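Local atomic coordinates of alpha-1,3-glucanase (Paenibacillus glycanilyticus, PDB entry 6K0P), a protein that hydrolyses the alpha-1,3-glycosidic bonds of alpha-1,3-glucan as a member of glycoside hydrolase family 87. Residues Arg527-Gln530 with Gly531-Pro534; Gln495-Ser498 with Pro499-Met502; Leu57-Thr60 with Gly61-Val64; Ile212-Ala216 with Gly217-Ile221. The protein carries 1 engineered substitution. All coordinates share one frame; numbering follows the deposited sequence.

Interaction 1: Arg527-Gln530 with Gly531-Pro534; sequences RAEQ and GQGP. With GLC (alpha-D-glucopyranose), chain C.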
loop_
_atom_site.group_PDB
_atom_site.type_symbol
_atom_site.label_atom_id
_atom_site.label_comp_id
_atom_site.label_asym_id
_atom_site.label_seq_id
_atom_site.Cartn_x
_atom_site.Cartn_y
_atom_site.Cartn_z
ATOM N N ARG A 527 8.820 12.779 -25.584
ATOM C CA ARG A 527 7.583 12.530 -26.315
ATOM C C ARG A 527 7.013 11.232 -25.752
ATOM O O ARG A 527 7.439 10.140 -26.148
ATOM C CB ARG A 527 7.833 12.438 -27.817
ATOM C CG ARG A 527 6.562 12.213 -28.631
ATOM C CD ARG A 527 6.821 12.245 -30.145
ATOM N NE ARG A 527 7.578 11.095 -30.646
ATOM C CZ ARG A 527 8.871 11.132 -30.959
ATOM N NH1 ARG A 527 9.561 12.256 -30.811
ATOM N NH2 ARG A 527 9.478 10.042 -31.419
ATOM N N ALA A 528 6.084 11.367 -24.800
ATOM C CA ALA A 528 5.519 10.201 -24.129
ATOM C C ALA A 528 4.712 9.331 -25.085
ATOM O O ALA A 528 4.636 8.111 -24.897
ATOM C CB ALA A 528 4.641 10.658 -22.962
ATOM N N GLU A 529 4.106 9.941 -26.101
ATOM C CA GLU A 529 3.228 9.291 -27.068
ATOM C C GLU A 529 2.907 10.353 -28.109
ATOM O O GLU A 529 3.268 11.521 -27.945
ATOM C CB GLU A 529 1.939 8.771 -26.412
ATOM C CG GLU A 529 1.165 9.853 -25.684
ATOM C CD GLU A 529 -0.038 9.321 -24.936
ATOM O OE1 GLU A 529 -0.596 10.062 -24.098
ATOM O OE2 GLU A 529 -0.433 8.160 -25.184
ATOM N N GLN A 530 2.218 9.940 -29.175
ATOM C CA GLN A 530 1.890 10.860 -30.262
ATOM C C GLN A 530 1.180 12.096 -29.720
ATOM O O GLN A 530 0.257 11.995 -28.909
ATOM C CB GLN A 530 1.006 10.152 -31.295
ATOM C CG GLN A 530 -0.229 9.492 -30.697
ATOM C CD GLN A 530 -1.058 8.720 -31.714
ATOM O OE1 GLN A 530 -1.721 7.734 -31.373
ATOM N NE2 GLN A 530 -1.024 9.164 -32.965
ATOM N N GLY A 531 1.644 13.270 -30.156
ATOM C CA GLY A 531 1.034 14.524 -29.781
ATOM C C GLY A 531 1.602 15.163 -28.536
ATOM O O GLY A 531 1.226 16.300 -28.214
ATOM N N GLN A 532 2.507 14.487 -27.839
ATOM C CA GLN A 532 3.060 14.986 -26.590
ATOM C C GLN A 532 4.488 15.468 -26.796
ATOM O O GLN A 532 5.222 14.948 -27.643
ATOM C CB GLN A 532 3.028 13.897 -25.513
ATOM C CG GLN A 532 1.626 13.609 -25.035
ATOM C CD GLN A 532 0.980 14.836 -24.442
ATOM O OE1 GLN A 532 1.499 15.420 -23.494
ATOM N NE2 GLN A 532 -0.148 15.249 -25.011
ATOM N N GLY A 533 4.876 16.468 -26.012
ATOM C CA GLY A 533 6.178 17.077 -26.138
ATOM C C GLY A 533 6.937 17.123 -24.827
ATOM O O GLY A 533 6.569 16.470 -23.848
ATOM N N PRO A 534 8.008 17.900 -24.786
ATOM C CA PRO A 534 8.943 17.870 -23.653
ATOM C C PRO A 534 8.491 18.761 -22.494
ATOM O O PRO A 534 7.466 19.441 -22.549
ATOM C CB PRO A 534 10.241 18.389 -24.273
ATOM C CG PRO A 534 9.777 19.296 -25.387
ATOM C CD PRO A 534 8.516 18.694 -25.923
HETATM C C1 GLC C . -2.124 8.902 -21.323
HETATM C C2 GLC C . -3.368 8.804 -20.494
HETATM C C3 GLC C . -3.462 9.859 -19.422
HETATM C C4 GLC C . -2.174 9.854 -18.646
HETATM C C5 GLC C . -1.060 10.166 -19.621
HETATM C C6 GLC C . 0.266 10.146 -18.915
HETATM O O1 GLC C . -2.275 9.921 -22.113
HETATM O O2 GLC C . -4.519 8.830 -21.318
HETATM O O3 GLC C . -4.381 9.337 -18.496
HETATM O O4 GLC C . -2.186 10.824 -17.601
HETATM O O5 GLC C . -0.986 9.166 -20.588
HETATM O O6 GLC C . 1.368 10.267 -19.768
HETATM O O HOH W 1 5.831 13.844 -23.519
HETATM O O HOH W 2 -1.253 13.492 -27.167
#
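Gln532 lies beside Glu529 and can be followed atom by atom. Its CB sits 3.4 Å from Glu529 O. CG comes next and lies alongside Glu529 CG at 3.8 Å, the two side chains pointing the same way. The chain bends at chi2 (-60°), and beyond the bend the amide plane stands 70° from the Glu529 carboxylate. At the tip the two amide atoms part company. OE1 accepts from the backbone N of Ser498. NE2 donates to a water 3.0 Å away, and that water in turn donates to Gln530 O.

The backbone below is a type II beta turn from Glu529 to Gln532, in the loop between strands 520-524 and 537-541 of the beta-helix. Gln532 N closes it on Glu529 O at 3.1 Å, with an N-H...O angle of 152°. Gly531 holds the third position, where a CB would be jammed against Gln530 O. Farther out, Arg527 CG lies against Gln532 O at 3.2 Å, while its NE is bonded to Gly451 O. A second water joins Ala528 N to Gly533 O.

The Glu529 carboxylate serves the sugar. OE1 accepts a hydrogen bond from the anomeric hydroxyl O1 of the chain C glucose at 2.6 Å. With an alanine here, the glucose O1 would probably be left without this acceptor, and Gln532 CG without the neighbour it lies against. The same glucose is also held by Gln460 OE1 and Gln495 NE2.

Interaction 2: Gln495-Ser498 with Pro499-Met502; sequences QSMS and PNNM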
loop_
_atom_site.group_PDB
_atom_site.type_symbol
_atom_site.label_atom_id
_atom_site.label_comp_id
_atom_site.label_asym_id
_atom_site.label_seq_id
_atom_site.Cartn_x
_atom_site.Cartn_y
_atom_site.Cartn_z
ATOM N N GLN A 495 7.913 15.234 -16.571
ATOM C CA GLN A 495 7.086 15.230 -17.775
ATOM C C GLN A 495 6.056 16.350 -17.714
ATOM O O GLN A 495 5.486 16.608 -16.652
ATOM C CB GLN A 495 6.359 13.880 -17.905
ATOM C CG GLN A 495 5.424 13.741 -19.117
ATOM C CD GLN A 495 4.667 12.414 -19.120
ATOM O OE1 GLN A 495 4.983 11.508 -18.344
ATOM N NE2 GLN A 495 3.664 12.298 -19.986
ATOM N N SER A 496 5.822 17.007 -18.858
ATOM C CA SER A 496 4.780 18.027 -19.002
ATOM C C SER A 496 3.741 17.555 -20.005
ATOM O O SER A 496 4.088 17.147 -21.121
ATOM C CB SER A 496 5.358 19.357 -19.508
ATOM O OG SER A 496 6.144 19.976 -18.511
ATOM N N MET A 497 2.472 17.635 -19.614
ATOM C CA MET A 497 1.375 17.373 -20.533
ATOM C C MET A 497 1.285 18.489 -21.567
ATOM O O MET A 497 1.278 19.675 -21.219
ATOM C CB MET A 497 0.071 17.305 -19.735
ATOM C CG MET A 497 -1.196 17.244 -20.567
ATOM S SD MET A 497 -2.618 17.123 -19.459
ATOM C CE MET A 497 -3.987 17.326 -20.594
ATOM N N SER A 498 1.219 18.096 -22.875
ATOM C CA SER A 498 0.935 18.980 -23.997
ATOM C C SER A 498 -0.562 18.971 -24.276
ATOM O O SER A 498 -1.222 17.939 -24.104
ATOM C CB SER A 498 1.656 18.486 -25.253
ATOM O OG SER A 498 3.058 18.531 -25.103
ATOM N N PRO A 499 -1.137 20.098 -24.731
ATOM C CA PRO A 499 -0.459 21.359 -25.038
ATOM C C PRO A 499 -0.416 22.335 -23.858
ATOM O O PRO A 499 0.056 23.457 -24.025
ATOM C CB PRO A 499 -1.344 21.943 -26.138
ATOM C CG PRO A 499 -2.714 21.527 -25.728
ATOM C CD PRO A 499 -2.568 20.159 -25.081
ATOM N N ASN A 500 -0.899 21.916 -22.683
ATOM C CA ASN A 500 -1.003 22.840 -21.554
ATOM C C ASN A 500 0.349 23.437 -21.184
ATOM O O ASN A 500 0.442 24.633 -20.884
ATOM C CB ASN A 500 -1.632 22.126 -20.359
ATOM C CG ASN A 500 -2.916 21.411 -20.733
ATOM O OD1 ASN A 500 -2.902 20.466 -21.527
ATOM N ND2 ASN A 500 -4.029 21.869 -20.178
ATOM N N ASN A 501 1.405 22.624 -21.207
ATOM C CA ASN A 501 2.779 23.081 -21.004
ATOM C C ASN A 501 2.904 23.999 -19.790
ATOM O O ASN A 501 3.454 25.102 -19.858
ATOM C CB ASN A 501 3.355 23.718 -22.272
ATOM C CG ASN A 501 3.372 22.756 -23.437
ATOM O OD1 ASN A 501 3.287 21.538 -23.247
ATOM N ND2 ASN A 501 3.486 23.287 -24.649
ATOM N N MET A 502 2.381 23.529 -18.661
ATOM C CA MET A 502 2.495 24.281 -17.420
ATOM C C MET A 502 3.956 24.385 -16.995
ATOM O O MET A 502 4.681 23.389 -16.958
ATOM C CB MET A 502 1.664 23.612 -16.326
ATOM C CG MET A 502 0.196 23.402 -16.706
ATOM S SD MET A 502 -0.695 24.934 -17.085
ATOM C CE MET A 502 -0.886 25.612 -15.444
HETATM O O HOH W 3 4.089 20.817 -16.985
HETATM O O HOH W 4 1.670 20.705 -18.606
HETATM O O HOH W 5 5.057 19.444 -23.546
#
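Met497 and Asn501 close an alpha turn with a cis peptide bond inside it, between Ser498 and Pro499. The turn leads the chain off strand 490-496, a strand of the parallel beta-helix.

One direct hydrogen bond joins the two halves. Asn501 N donates to Met497 O at 3.0 Å, nearly along the C=O axis, with an N-H...O angle of 163°. Asn501, with phi and psi both positive, redirects the chain beyond the turn.

Van der Waals contact is lighter. The Met497 side chain is fully extended, CG anti to the backbone N (chi1 171°), and runs obliquely across Asn500. Its methyl CE touches Asn500 OD1 at 3.5 Å. Outside the turn Met497 also packs on Tyr468 of strand 465-469.

Waters fill the remaining polar links. One bridges Ser496 OG and Met502 O, being 2.6 Å from Met502 O. Ser496 OG is also bonded to Tyr536 N. Another bridges Met497 O and Met502 N, so Met497 O meets both a water and the backbone N-H of Asn501.

Just before the turn, Gln495 belongs to the glycan pocket, and its OE1 is bonded to Trp466 NE1. Ser498 OG, bonded to Gly533 N, and Asn501 OD1 are 3.5 Å apart. A third water joins them, 2.7 Å from Ser498 OG and 2.8 Å from Asn501 OD1.

Interaction 3: Leu57-Thr60 with Gly61-Val64; sequences LDAT and GEYV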
loop_
_atom_site.group_PDB
_atom_site.type_symbol
_atom_site.label_atom_id
_atom_site.label_comp_id
_atom_site.label_asym_id
_atom_site.label_seq_id
_atom_site.Cartn_x
_atom_site.Cartn_y
_atom_site.Cartn_z
ATOM N N LEU A 57 7.996 -24.364 -3.509
ATOM C CA LEU A 57 8.019 -25.698 -2.924
ATOM C C LEU A 57 7.063 -26.564 -3.731
ATOM O O LEU A 57 5.866 -26.273 -3.805
ATOM C CB LEU A 57 7.604 -25.664 -1.452
ATOM C CG LEU A 57 8.268 -24.612 -0.561
ATOM C CD1 LEU A 57 7.735 -24.720 0.868
ATOM C CD2 LEU A 57 9.791 -24.761 -0.582
ATOM N N ASP A 58 7.594 -27.628 -4.333
ATOM C CA ASP A 58 6.849 -28.359 -5.347
ATOM C C ASP A 58 6.965 -29.867 -5.172
ATOM O O ASP A 58 6.578 -30.617 -6.078
ATOM C CB ASP A 58 7.356 -27.935 -6.722
ATOM C CG ASP A 58 6.474 -28.404 -7.850
ATOM O OD1 ASP A 58 5.244 -28.527 -7.664
ATOM O OD2 ASP A 58 7.037 -28.663 -8.936
ATOM N N ALA A 59 7.467 -30.341 -4.038
ATOM C CA ALA A 59 7.475 -31.769 -3.774
ATOM C C ALA A 59 7.384 -31.961 -2.273
ATOM O O ALA A 59 7.791 -31.086 -1.504
ATOM C CB ALA A 59 8.745 -32.442 -4.320
ATOM N N THR A 60 6.830 -33.099 -1.865
ATOM C CA THR A 60 6.785 -33.424 -0.447
ATOM C C THR A 60 8.192 -33.389 0.139
ATOM O O THR A 60 9.136 -33.946 -0.432
ATOM C CB THR A 60 6.138 -34.797 -0.248
ATOM O OG1 THR A 60 4.790 -34.749 -0.728
ATOM C CG2 THR A 60 6.117 -35.179 1.225
ATOM N N GLY A 61 8.332 -32.712 1.275
ATOM C CA GLY A 61 9.613 -32.557 1.926
ATOM C C GLY A 61 10.363 -31.293 1.563
ATOM O O GLY A 61 11.382 -30.996 2.194
ATOM N N GLU A 62 9.899 -30.536 0.567
ATOM C CA GLU A 62 10.557 -29.280 0.236
ATOM C C GLU A 62 10.202 -28.214 1.268
ATOM O O GLU A 62 9.071 -28.147 1.755
ATOM C CB GLU A 62 10.222 -28.836 -1.190
ATOM C CG GLU A 62 10.914 -29.738 -2.212
ATOM C CD GLU A 62 10.835 -29.253 -3.642
ATOM O OE1 GLU A 62 10.327 -28.142 -3.908
ATOM O OE2 GLU A 62 11.313 -30.016 -4.511
ATOM N N TYR A 63 11.191 -27.405 1.627
ATOM C CA TYR A 63 11.044 -26.472 2.733
ATOM C C TYR A 63 11.851 -25.219 2.440
ATOM O O TYR A 63 12.759 -25.215 1.602
ATOM C CB TYR A 63 11.564 -27.085 4.049
ATOM C CG TYR A 63 13.059 -27.312 4.028
ATOM C CD1 TYR A 63 13.593 -28.490 3.531
ATOM C CD2 TYR A 63 13.938 -26.325 4.450
ATOM C CE1 TYR A 63 14.969 -28.687 3.476
ATOM C CE2 TYR A 63 15.312 -26.512 4.394
ATOM C CZ TYR A 63 15.813 -27.691 3.900
ATOM O OH TYR A 63 17.182 -27.878 3.853
ATOM N N VAL A 64 11.547 -24.160 3.180
ATOM C CA VAL A 64 12.446 -23.023 3.314
ATOM C C VAL A 64 12.565 -22.720 4.800
ATOM O O VAL A 64 11.559 -22.721 5.518
ATOM C CB VAL A 64 11.983 -21.796 2.499
ATOM C CG1 VAL A 64 10.507 -21.509 2.732
ATOM C CG2 VAL A 64 12.850 -20.582 2.827
#
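Glu62 reaches back to Asp58 because its CG stands beside its own backbone N (chi1 -71°) and the chain runs extended from there. This lays the side chain over the turn that it completes. CB and CG pass Ala59 O, at 3.3 Å and 3.5 Å. The carboxylate then divides its work. OE1 takes the hydrogen bond from Asp58 N at 2.8 Å, with an N-H...O angle of 166°. The N-H comes from above the carboxylate plane, 54° out of it. OE2 rests against the Ala59 methyl, CB, at 3.5 Å.

The backbone of Glu62 adds a second bond, N to Ala59 O at 3.0 Å. This closes a type II beta turn from Ala59 to Glu62. Gly61 fills its third position, where a CB would run into Thr60 O. One residue is thus held at both ends, by its amide and by its carboxylate.

On the buried side Leu57 leans along the outgoing chain. Its CD2 meets the Tyr63 carbonyl carbon C at 3.7 Å, and CD1 lies 3.8 Å from Glu62 O.

The turn is a link of the beta-sandwich expected of a galactose-binding-like domain. Leu57 ends strand 55-57, which pairs with strand 165-173 in one sheet. Tyr63 and Val64 enter strand 63-67 of the other sheet, paired with strand 152-156. Leu57 and Val64 both pack on Val167, and the Tyr63 ring makes a cation-pi contact with Lys154.

Interaction 4: Ile212-Ala216 with Gly217-Ile221; sequences IYIPA and GEWTI. With GLC (alpha-D-glucopyranose), chain D.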
loop_
_atom_site.group_PDB
_atom_site.type_symbol
_atom_site.label_atom_id
_atom_site.label_comp_id
_atom_site.label_asym_id
_atom_site.label_seq_id
_atom_site.Cartn_x
_atom_site.Cartn_y
_atom_site.Cartn_z
ATOM N N ILE A 212 -18.138 1.108 23.095
ATOM C CA ILE A 212 -18.336 -0.333 23.128
ATOM C C ILE A 212 -16.989 -1.033 23.129
ATOM O O ILE A 212 -15.978 -0.490 22.668
ATOM C CB ILE A 212 -19.214 -0.854 21.968
ATOM C CG1 ILE A 212 -18.499 -0.713 20.618
ATOM C CG2 ILE A 212 -20.563 -0.147 21.962
ATOM C CD1 ILE A 212 -19.182 -1.494 19.476
ATOM N N TYR A 213 -16.986 -2.244 23.674
ATOM C CA TYR A 213 -15.834 -3.129 23.659
ATOM C C TYR A 213 -16.206 -4.365 22.862
ATOM O O TYR A 213 -17.274 -4.953 23.078
ATOM C CB TYR A 213 -15.457 -3.537 25.086
ATOM C CG TYR A 213 -14.400 -4.613 25.156
ATOM C CD1 TYR A 213 -13.077 -4.347 24.803
ATOM C CD2 TYR A 213 -14.722 -5.901 25.582
ATOM C CE1 TYR A 213 -12.106 -5.342 24.876
ATOM C CE2 TYR A 213 -13.754 -6.889 25.669
ATOM C CZ TYR A 213 -12.458 -6.605 25.312
ATOM O OH TYR A 213 -11.515 -7.607 25.408
ATOM N N ILE A 214 -15.332 -4.753 21.938
ATOM C CA ILE A 214 -15.554 -5.936 21.118
ATOM C C ILE A 214 -14.513 -6.977 21.517
ATOM O O ILE A 214 -13.315 -6.793 21.248
ATOM C CB ILE A 214 -15.499 -5.623 19.619
ATOM C CG1 ILE A 214 -16.352 -4.393 19.305
ATOM C CG2 ILE A 214 -15.988 -6.824 18.818
ATOM C CD1 ILE A 214 -16.418 -4.022 17.807
ATOM N N PRO A 215 -14.913 -8.061 22.170
ATOM C CA PRO A 215 -13.942 -9.010 22.722
ATOM C C PRO A 215 -13.219 -9.778 21.629
ATOM O O PRO A 215 -13.533 -9.697 20.439
ATOM C CB PRO A 215 -14.806 -9.974 23.545
ATOM C CG PRO A 215 -16.131 -9.321 23.691
ATOM C CD PRO A 215 -16.302 -8.398 22.518
ATOM N N ALA A 216 -12.237 -10.565 22.065
ATOM C CA ALA A 216 -11.610 -11.523 21.165
ATOM C C ALA A 216 -12.679 -12.410 20.543
ATOM O O ALA A 216 -13.650 -12.800 21.204
ATOM C CB ALA A 216 -10.619 -12.384 21.953
ATOM N N GLY A 217 -12.510 -12.715 19.258
ATOM C CA GLY A 217 -13.444 -13.579 18.574
ATOM C C GLY A 217 -13.683 -13.156 17.145
ATOM O O GLY A 217 -13.037 -12.225 16.661
ATOM N N GLU A 218 -14.591 -13.841 16.460
ATOM C CA GLU A 218 -15.024 -13.459 15.127
ATOM C C GLU A 218 -16.452 -12.957 15.220
ATOM O O GLU A 218 -17.331 -13.666 15.724
ATOM C CB GLU A 218 -14.969 -14.643 14.167
ATOM C CG GLU A 218 -13.582 -15.215 13.930
ATOM C CD GLU A 218 -13.616 -16.312 12.884
ATOM O OE1 GLU A 218 -14.608 -16.367 12.127
ATOM O OE2 GLU A 218 -12.654 -17.094 12.806
ATOM N N TRP A 219 -16.682 -11.748 14.720
ATOM C CA TRP A 219 -17.953 -11.054 14.886
ATOM C C TRP A 219 -18.432 -10.624 13.511
ATOM O O TRP A 219 -17.722 -9.898 12.806
ATOM C CB TRP A 219 -17.762 -9.843 15.800
ATOM C CG TRP A 219 -17.125 -10.240 17.094
ATOM C CD1 TRP A 219 -15.810 -10.105 17.447
ATOM C CD2 TRP A 219 -17.773 -10.892 18.192
ATOM N NE1 TRP A 219 -15.611 -10.616 18.706
ATOM C CE2 TRP A 219 -16.801 -11.098 19.186
ATOM C CE3 TRP A 219 -19.086 -11.306 18.432
ATOM C CZ2 TRP A 219 -17.094 -11.709 20.401
ATOM C CZ3 TRP A 219 -19.378 -11.913 19.648
ATOM C CH2 TRP A 219 -18.388 -12.104 20.613
ATOM N N THR A 220 -19.619 -11.079 13.122
ATOM C CA THR A 220 -20.121 -10.765 11.791
ATOM C C THR A 220 -20.380 -9.271 11.668
ATOM O O THR A 220 -21.025 -8.662 12.530
ATOM C CB THR A 220 -21.416 -11.528 11.530
ATOM O OG1 THR A 220 -21.122 -12.923 11.400
ATOM C CG2 THR A 220 -22.088 -11.033 10.239
ATOM N N ILE A 221 -19.861 -8.675 10.603
ATOM C CA ILE A 221 -20.300 -7.364 10.152
ATOM C C ILE A 221 -20.970 -7.573 8.796
ATOM O O ILE A 221 -20.310 -7.766 7.768
ATOM C CB ILE A 221 -19.169 -6.327 10.127
ATOM C CG1 ILE A 221 -17.912 -6.849 9.427
ATOM C CG2 ILE A 221 -18.814 -5.911 11.552
ATOM C CD1 ILE A 221 -16.882 -5.749 9.167
HETATM C C1 GLC D . -10.053 -16.918 10.512
HETATM C C2 GLC D . -10.252 -17.166 9.031
HETATM C C3 GLC D . -9.373 -18.262 8.413
HETATM C C4 GLC D . -7.988 -18.118 8.954
HETATM C C5 GLC D . -8.065 -18.235 10.447
HETATM C C6 GLC D . -6.692 -18.259 11.105
HETATM O O1 GLC D . -10.742 -17.841 11.215
HETATM O O2 GLC D . -11.617 -17.386 8.793
HETATM O O3 GLC D . -9.203 -17.980 7.050
HETATM O O4 GLC D . -7.199 -19.156 8.449
HETATM O O5 GLC D . -8.700 -17.067 10.873
HETATM O O6 GLC D . -5.904 -17.127 10.831
#
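Ile214 and Trp219 form the close-packed half of this turn. The methyl CG2 of Ile214 sits over one face of the indole, 3.9 Å from the centroid of the five-membered ring and 25° off its normal, a CH-pi contact. Its nearest ring atom is Trp219 CD1 at 3.6 Å. The CG of Trp219 lies anti to its carbonyl carbon (chi1 -54°), which swings the ring back toward the preceding strand. The ring edge then meets the backbone. NE1 donates to Pro215 O at 2.9 Å, the N-H coming from above the carbonyl plane, 40° out of it. The bond is bent, with the oxygen somewhat off the ring plane. Thr242 OG1 makes a further, weak bond to the same oxygen. Pro215 crosses the ring at about a right angle, its CD 4.0 Å from Trp219 CZ2. With an alanine in place of Trp219, the Pro215 carbonyl would probably lose its indole partner and a gap would open beside Ile214 CG2.

The outer half is looser. Ala216 is exposed, and its O only skirts the ring at CZ2, 3.7 Å away. Glu218 points away from the turn, and its OE2 accepts from O1 of the chain D glucose at 2.6 Å. That sugar is also bonded to Gln140 O.

Gly217, where a CB would be jammed against Ala216 O, begins strand 217-220. Strands 211-214 and 217-220 pair in parallel with 233-236 and 242-245, so the turn is a corner between two faces of a coil in the right-handed parallel beta-helix of pectin-lyase-like proteins.

Interactions 1 and 2 are neighbours, with centres 9 Å apart. Ser498 joins them by two probable hydrogen bonds, N to Gln532 OE1 (2.8 Å) and OG to Gly533 N (2.9 Å). Glu529 of interaction 1 and Gln495 of interaction 2 line the same glycan pocket. Interaction 4 lies in the same beta-helix, but its centre is about 54 Å from that of interaction 1, on the other side of the chain's centre. Its Glu218 serves a separate glycan pocket, shared with Gln140 of the N-terminal catalytic domain region D1, which also holds interaction 3. Interaction 3 is about 37 Å from interaction 4, centre to centre, and touches none of the others.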